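Local coordinates for endoribonuclease MazF4 (Mycobacterium tuberculosis, PDB 5XE2), which acts as the toxin of a type II toxin-antitoxin pair, an endoribonuclease that cuts single-stranded mRNA between the first two bases of the sequence UCGCU, at residues 24-29 with 92-97. Numbering follows the deposited sequence.
Sequences LIVSNN and NKINTA
L24 and I94 meet tip to tip, the CD2 methyl of L24 lying 3.4 Å from CD1 of I94, closer than two methyl groups usually settle. Leucine suits this place near the end of strand 21-25 because its CB-CG length carries a methyl across to the helix. CG lies anti to the backbone N (chi1 170°), and the second torsion (73°) then turns CD2 to the isoleucine. I94, in turn, offers two branches. CD1 takes the tight contact, while CG2 sits 4.2 Å from the same CD2 of L24 and 4.3 Å from CG1 of V26, a looser touch by a short, beta-branched side chain just past the strand. V86 and V54 also pack on I94, and L43 and V11 on L24, so aliphatic side chains gather around the touching methyls. The contact thus lays the C-terminal helix 88-101 against the antiparallel, SH3-like sheet of the PemK/MazF fold, here through side chains alone. Polar groups are served from elsewhere: R8 donates through NH2 to OD1 of N95 and through NE to the carbonyl O of V26, linking the helix to the loop after the strand. L102 of the second subunit packs on V26.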
loop_
_atom_site.group_PDB
_atom_site.type_symbol
_atom_site.label_atom_id
_atom_site.label_comp_id
_atom_site.label_asym_id
_atom_site.label_seq_id
_atom_site.Cartn_x
_atom_site.Cartn_y
_atom_site.Cartn_z
ATOM N N LEU A 24 -9.555 -6.543 -0.267
ATOM C CA LEU A 24 -9.254 -6.864 -1.656
ATOM C C LEU A 24 -7.747 -6.951 -1.893
ATOM O O LEU A 24 -7.030 -5.970 -1.651
ATOM C CB LEU A 24 -9.827 -5.792 -2.572
ATOM C CG LEU A 24 -9.375 -5.874 -4.035
ATOM C CD1 LEU A 24 -10.050 -7.033 -4.736
ATOM C CD2 LEU A 24 -9.642 -4.579 -4.769
ATOM N N ILE A 25 -7.295 -8.079 -2.442
ATOM C CA ILE A 25 -5.862 -8.304 -2.703
ATOM C C ILE A 25 -5.405 -7.418 -3.871
ATOM O O ILE A 25 -5.962 -7.504 -4.969
ATOM C CB ILE A 25 -5.554 -9.777 -3.076
ATOM C CG1 ILE A 25 -6.070 -10.766 -2.011
ATOM C CG2 ILE A 25 -4.052 -9.968 -3.317
ATOM C CD1 ILE A 25 -5.528 -10.538 -0.618
ATOM N N VAL A 26 -4.394 -6.580 -3.629
ATOM C CA VAL A 26 -3.825 -5.714 -4.684
ATOM C C VAL A 26 -2.352 -5.976 -5.028
ATOM O O VAL A 26 -1.849 -5.450 -6.026
ATOM C CB VAL A 26 -4.069 -4.215 -4.387
ATOM C CG1 VAL A 26 -5.571 -3.926 -4.421
ATOM C CG2 VAL A 26 -3.484 -3.795 -3.041
ATOM N N SER A 27 -1.668 -6.801 -4.240
ATOM C CA SER A 27 -0.305 -7.207 -4.567
ATOM C C SER A 27 -0.275 -8.125 -5.798
ATOM O O SER A 27 -1.255 -8.800 -6.113
ATOM C CB SER A 27 0.379 -7.868 -3.362
ATOM O OG SER A 27 -0.532 -8.631 -2.593
ATOM N N ASN A 28 0.857 -8.118 -6.495
ATOM C CA ASN A 28 1.027 -8.915 -7.704
ATOM C C ASN A 28 1.037 -10.415 -7.398
ATOM O O ASN A 28 1.453 -10.843 -6.307
ATOM C CB ASN A 28 2.292 -8.485 -8.466
ATOM C CG ASN A 28 3.581 -8.952 -7.797
ATOM O OD1 ASN A 28 3.895 -10.145 -7.790
ATOM N ND2 ASN A 28 4.341 -8.017 -7.249
ATOM N N ASN A 29 0.592 -11.209 -8.363
ATOM C CA ASN A 29 0.428 -12.653 -8.163
ATOM C C ASN A 29 1.701 -13.464 -7.878
ATOM O O ASN A 29 1.639 -14.474 -7.180
ATOM C CB ASN A 29 -0.354 -13.264 -9.340
ATOM C CG ASN A 29 -1.825 -12.886 -9.310
ATOM O OD1 ASN A 29 -2.364 -12.563 -8.252
ATOM N ND2 ASN A 29 -2.480 -12.921 -10.465
ATOM N N ASN A 92 -9.503 -2.034 -12.905
ATOM C CA ASN A 92 -8.850 -0.921 -13.609
ATOM C C ASN A 92 -9.065 0.410 -12.915
ATOM O O ASN A 92 -8.144 1.215 -12.840
ATOM C CB ASN A 92 -9.317 -0.821 -15.070
ATOM C CG ASN A 92 -8.650 -1.843 -15.978
ATOM O OD1 ASN A 92 -7.544 -2.313 -15.708
ATOM N ND2 ASN A 92 -9.317 -2.183 -17.069
ATOM N N LYS A 93 -10.278 0.635 -12.413
ATOM C CA LYS A 93 -10.575 1.803 -11.572
ATOM C C LYS A 93 -9.755 1.755 -10.288
ATOM O O LYS A 93 -9.242 2.772 -9.840
ATOM C CB LYS A 93 -12.060 1.868 -11.198
ATOM C CG LYS A 93 -13.014 2.062 -12.364
ATOM C CD LYS A 93 -14.457 2.058 -11.879
ATOM C CE LYS A 93 -15.429 1.804 -13.009
ATOM N NZ LYS A 93 -16.837 1.720 -12.518
ATOM N N ILE A 94 -9.650 0.564 -9.700
ATOM C CA ILE A 94 -8.846 0.375 -8.494
ATOM C C ILE A 94 -7.375 0.682 -8.763
ATOM O O ILE A 94 -6.730 1.306 -7.927
ATOM C CB ILE A 94 -9.048 -1.028 -7.869
ATOM C CG1 ILE A 94 -10.468 -1.135 -7.309
ATOM C CG2 ILE A 94 -8.025 -1.296 -6.761
ATOM C CD1 ILE A 94 -10.961 -2.554 -7.151
ATOM N N ASN A 95 -6.852 0.285 -9.927
ATOM C CA ASN A 95 -5.461 0.622 -10.274
ATOM C C ASN A 95 -5.204 2.121 -10.256
ATOM O O ASN A 95 -4.179 2.571 -9.749
ATOM C CB ASN A 95 -5.065 0.086 -11.644
ATOM C CG ASN A 95 -5.083 -1.425 -11.717
ATOM O OD1 ASN A 95 -4.964 -2.127 -10.704
ATOM N ND2 ASN A 95 -5.221 -1.936 -12.926
ATOM N N THR A 96 -6.138 2.886 -10.813
ATOM C CA THR A 96 -6.012 4.344 -10.866
ATOM C C THR A 96 -6.103 4.928 -9.461
ATOM O O THR A 96 -5.315 5.805 -9.106
ATOM C CB THR A 96 -7.091 4.965 -11.777
ATOM O OG1 THR A 96 -6.995 4.363 -13.070
ATOM C CG2 THR A 96 -6.900 6.478 -11.912
ATOM N N ALA A 97 -7.061 4.425 -8.679
ATOM C CA ALA A 97 -7.256 4.856 -7.296
ATOM C C ALA A 97 -6.006 4.619 -6.421
ATOM O O ALA A 97 -5.585 5.502 -5.661
ATOM C CB ALA A 97 -8.471 4.154 -6.704
#